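Local atomic coordinates of Udp-n-acetylglucosamine pyrophosphorylase (Trypanosoma brucei, PDB entry 4BQH), a protein that probably catalyses the formation of UDP-N-acetylglucosamine and diphosphate from UTP and N-acetylglucosamine 1-phosphate. Residues Ser146-His151 / Ala186-Phe191. Residues are numbered along the deposited sequence; the frame is centred on the assembly and turned at random.
Sequences SLFMMH and AETQRF
F148 and F191 bring the two helical backbones no nearer than 9.5 Å between their CA atoms, so side chains alone bridge the gap. Helices 147-166 and 185-194 are the connections of two successive beta-alpha-beta units in the GT-A nucleotidyltransferase fold: the first leads from strand 114-119 to strand 175-180, the second on to strand 205-209. They sit side by side on the same face of this parallel part of the sheet, and both F148 and T188 rest on V178 of the strand between them.

The F148 ring reaches across from the first turn of its helix. Its CD2 corner meets F191 CE2 at 3.9 Å; F191 comes to the edge of the F148 ring, near its plane, while F148 approaches the F191 ring obliquely, so the pair is not stacked. The CG2 methyl of T188 packs obliquely against the CE2-CZ side of the F148 ring, 3.9 Å from F148 CE2 and as far from F148 CZ.

F191 extends its ring toward the start of helix 147-166 because its CG points away from the backbone N (chi1 -175°). There it stacks on F135 and also meets F198, while F192 makes an edge-to-face contact with F148, extending the aromatic cluster between the start of helix 147-166 and the end of helix 185-194. T188 OG1 turns back to the start of its helix, hydrogen-bonding to the carbonyl O of N184, just ahead of the first turn.

S146 is the N-cap of helix 147-166. Its OG lies between the backbone N and the carbonyl carbon (chi1 66°), which turns it back to the first turn, where it accepts the M149 N-H (3.1 Å from M149 N, N-H...O angle 154°). The same oxygen lies in the plane of the F191 ring, at its edge, with S146 OG 3.6 Å from F191 CZ.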
ATOM      1  N   SER A 146      -4.652 -12.722  10.947  1.00 13.58           N
ATOM      2  CA  SER A 146      -5.114 -11.976   9.772  1.00 12.68           C
ATOM      3  C   SER A 146      -3.993 -11.119   9.160  1.00 12.00           C
ATOM      4  O   SER A 146      -2.971 -10.840   9.791  1.00 11.74           O
ATOM      5  CB  SER A 146      -6.332 -11.098  10.111  1.00 12.11           C
ATOM      6  OG  SER A 146      -6.043 -10.042  11.034  1.00 12.20           O
ATOM      7  N   LEU A 147      -4.184 -10.719   7.912  1.00 10.89           N
ATOM      8  CA  LEU A 147      -3.273  -9.763   7.312  1.00 10.35           C
ATOM      9  C   LEU A 147      -3.220  -8.457   8.128  1.00 10.14           C
ATOM     10  O   LEU A 147      -2.129  -7.948   8.361  1.00  9.98           O
ATOM     11  CB  LEU A 147      -3.624  -9.525   5.834  1.00 10.44           C
ATOM     12  CG  LEU A 147      -3.483 -10.768   4.939  1.00 10.65           C
ATOM     13  CD1 LEU A 147      -4.055 -10.408   3.572  1.00 10.56           C
ATOM     14  CD2 LEU A 147      -2.041 -11.232   4.817  1.00 10.90           C
ATOM     15  N   PHE A 148      -4.362  -7.942   8.591  1.00 10.62           N
ATOM     16  CA  PHE A 148      -4.353  -6.748   9.469  1.00 11.03           C
ATOM     17  C   PHE A 148      -3.477  -6.977  10.702  1.00 11.68           C
ATOM     18  O   PHE A 148      -2.658  -6.145  11.039  1.00 11.49           O
ATOM     19  CB  PHE A 148      -5.754  -6.326   9.927  1.00 11.03           C
ATOM     20  CG  PHE A 148      -6.517  -5.479   8.936  1.00 11.57           C
ATOM     21  CD1 PHE A 148      -5.920  -4.380   8.317  1.00 11.70           C
ATOM     22  CD2 PHE A 148      -7.875  -5.721   8.695  1.00 11.51           C
ATOM     23  CE1 PHE A 148      -6.648  -3.575   7.433  1.00 12.00           C
ATOM     24  CE2 PHE A 148      -8.615  -4.906   7.811  1.00 11.54           C
ATOM     25  CZ  PHE A 148      -7.997  -3.836   7.172  1.00 11.17           C
ATOM     26  N   MET A 149      -3.641  -8.123  11.354  1.00 12.30           N
ATOM     27  CA  MET A 149      -2.914  -8.384  12.583  1.00 12.73           C
ATOM     28  C   MET A 149      -1.413  -8.366  12.362  1.00 12.46           C
ATOM     29  O   MET A 149      -0.688  -7.761  13.145  1.00 12.37           O
ATOM     30  CB  MET A 149      -3.344  -9.724  13.193  1.00 12.93           C
ATOM     31  CG  MET A 149      -2.608 -10.056  14.478  1.00 14.23           C
ATOM     32  SD  MET A 149      -3.555 -11.349  15.294  1.00 17.32           S
ATOM     33  CE  MET A 149      -2.622 -11.509  16.813  1.00 17.42           C
ATOM     34  N   MET A 150      -0.947  -9.001  11.284  1.00 12.99           N
ATOM     35  CA  MET A 150       0.490  -9.045  11.004  1.00 13.40           C
ATOM     36  C   MET A 150       1.047  -7.649  10.670  1.00 12.60           C
ATOM     37  O   MET A 150       2.156  -7.324  11.085  1.00 12.09           O
ATOM     38  CB  MET A 150       0.843 -10.087   9.944  1.00 15.54           C
ATOM     39  CG  MET A 150       0.781 -11.523  10.493  1.00 18.34           C
ATOM     40  SD  MET A 150       1.106 -12.815   9.270  1.00 22.73           S
ATOM     41  CE  MET A 150      -0.302 -12.587   8.204  1.00 21.63           C
ATOM     42  N   HIS A 151       0.279  -6.837   9.951  1.00 12.76           N
ATOM     43  CA  HIS A 151       0.676  -5.435   9.726  1.00 12.63           C
ATOM     44  C   HIS A 151       0.872  -4.688  11.014  1.00 12.28           C
ATOM     45  O   HIS A 151       1.885  -4.002  11.177  1.00 12.26           O
ATOM     46  CB  HIS A 151      -0.302  -4.675   8.833  1.00 13.93           C
ATOM     47  CG  HIS A 151       0.140  -4.584   7.383  1.00 15.64           C
ATOM     48  ND1 HIS A 151       0.226  -5.673   6.587  1.00 16.66           N
ATOM     49  CD2 HIS A 151       0.494  -3.494   6.598  1.00 15.31           C
ATOM     50  CE1 HIS A 151       0.640  -5.297   5.332  1.00 16.19           C
ATOM     51  NE2 HIS A 151       0.811  -3.974   5.339  1.00 16.60           N
ATOM     52  N   ALA A 186     -17.432   0.257   8.410  1.00 14.99           N
ATOM     53  CA  ALA A 186     -17.986  -0.135   9.705  1.00 15.15           C
ATOM     54  C   ALA A 186     -17.513  -1.513  10.132  1.00 15.12           C
ATOM     55  O   ALA A 186     -17.110  -1.709  11.274  1.00 15.47           O
ATOM     56  CB  ALA A 186     -19.508  -0.077   9.652  1.00 14.83           C
ATOM     57  N   GLU A 187     -17.555  -2.477   9.219  1.00 16.20           N
ATOM     58  CA  GLU A 187     -17.142  -3.825   9.561  1.00 16.80           C
ATOM     59  C   GLU A 187     -15.637  -3.869   9.848  1.00 15.46           C
ATOM     60  O   GLU A 187     -15.197  -4.627  10.711  1.00 14.33           O
ATOM     61  CB  GLU A 187     -17.581  -4.842   8.493  1.00 19.60           C
ATOM     62  CG  GLU A 187     -16.775  -4.844   7.204  1.00 23.50           C
ATOM     63  CD  GLU A 187     -17.341  -5.792   6.154  1.00 25.89           C
ATOM     64  OE1 GLU A 187     -17.536  -6.985   6.453  1.00 28.43           O
ATOM     65  OE2 GLU A 187     -17.592  -5.336   5.025  1.00 31.95           O
ATOM     66  N   THR A 188     -14.866  -3.023   9.162  1.00 13.26           N
ATOM     67  CA  THR A 188     -13.422  -2.930   9.439  1.00 13.00           C
ATOM     68  C   THR A 188     -13.149  -2.377  10.852  1.00 12.90           C
ATOM     69  O   THR A 188     -12.353  -2.940  11.611  1.00 12.62           O
ATOM     70  CB  THR A 188     -12.673  -2.122   8.358  1.00 12.92           C
ATOM     71  OG1 THR A 188     -12.903  -2.728   7.067  1.00 13.18           O
ATOM     72  CG2 THR A 188     -11.135  -2.112   8.648  1.00 12.72           C
ATOM     73  N   GLN A 189     -13.837  -1.305  11.222  1.00 13.48           N
ATOM     74  CA  GLN A 189     -13.643  -0.734  12.570  1.00 14.79           C
ATOM     75  C   GLN A 189     -14.030  -1.740  13.639  1.00 15.60           C
ATOM     76  O   GLN A 189     -13.328  -1.869  14.643  1.00 16.31           O
ATOM     77  CB  GLN A 189     -14.448   0.539  12.734  1.00 16.05           C
ATOM     78  CG  GLN A 189     -13.959   1.657  11.832  1.00 16.46           C
ATOM     79  CD  GLN A 189     -14.411   3.002  12.306  1.00 18.14           C
ATOM     80  OE1 GLN A 189     -14.237   3.342  13.468  1.00 19.78           O
ATOM     81  NE2 GLN A 189     -15.008   3.768  11.420  1.00 19.62           N
ATOM     82  N   ARG A 190     -15.133  -2.457  13.404  1.00 16.58           N
ATOM     83  CA  ARG A 190     -15.584  -3.519  14.325  1.00 18.04           C
ATOM     84  C   ARG A 190     -14.534  -4.607  14.531  1.00 16.73           C
ATOM     85  O   ARG A 190     -14.262  -5.021  15.652  1.00 17.71           O
ATOM     86  CB  ARG A 190     -16.882  -4.149  13.830  1.00 20.85           C
ATOM     87  CG  ARG A 190     -18.131  -3.409  14.258  1.00 26.31           C
ATOM     88  CD  ARG A 190     -19.318  -4.369  14.181  1.00 30.48           C
ATOM     89  NE  ARG A 190     -20.568  -3.741  14.601  1.00 33.77           N
ATOM     90  CZ  ARG A 190     -21.019  -3.706  15.855  1.00 35.75           C
ATOM     91  NH1 ARG A 190     -20.320  -4.253  16.847  1.00 34.68           N
ATOM     92  NH2 ARG A 190     -22.171  -3.108  16.117  1.00 38.18           N
ATOM     93  N   PHE A 191     -13.959  -5.085  13.437  1.00 15.63           N
ATOM     94  CA  PHE A 191     -12.891  -6.086  13.489  1.00 15.31           C
ATOM     95  C   PHE A 191     -11.708  -5.591  14.332  1.00 14.37           C
ATOM     96  O   PHE A 191     -11.196  -6.332  15.154  1.00 14.70           O
ATOM     97  CB  PHE A 191     -12.465  -6.426  12.050  1.00 14.92           C
ATOM     98  CG  PHE A 191     -11.450  -7.533  11.929  1.00 15.45           C
ATOM     99  CD1 PHE A 191     -11.807  -8.862  12.150  1.00 16.03           C
ATOM    100  CD2 PHE A 191     -10.137  -7.249  11.528  1.00 15.27           C
ATOM    101  CE1 PHE A 191     -10.879  -9.883  11.993  1.00 16.18           C
ATOM    102  CE2 PHE A 191      -9.196  -8.272  11.380  1.00 15.74           C
ATOM    103  CZ  PHE A 191      -9.568  -9.592  11.612  1.00 16.03           C
TER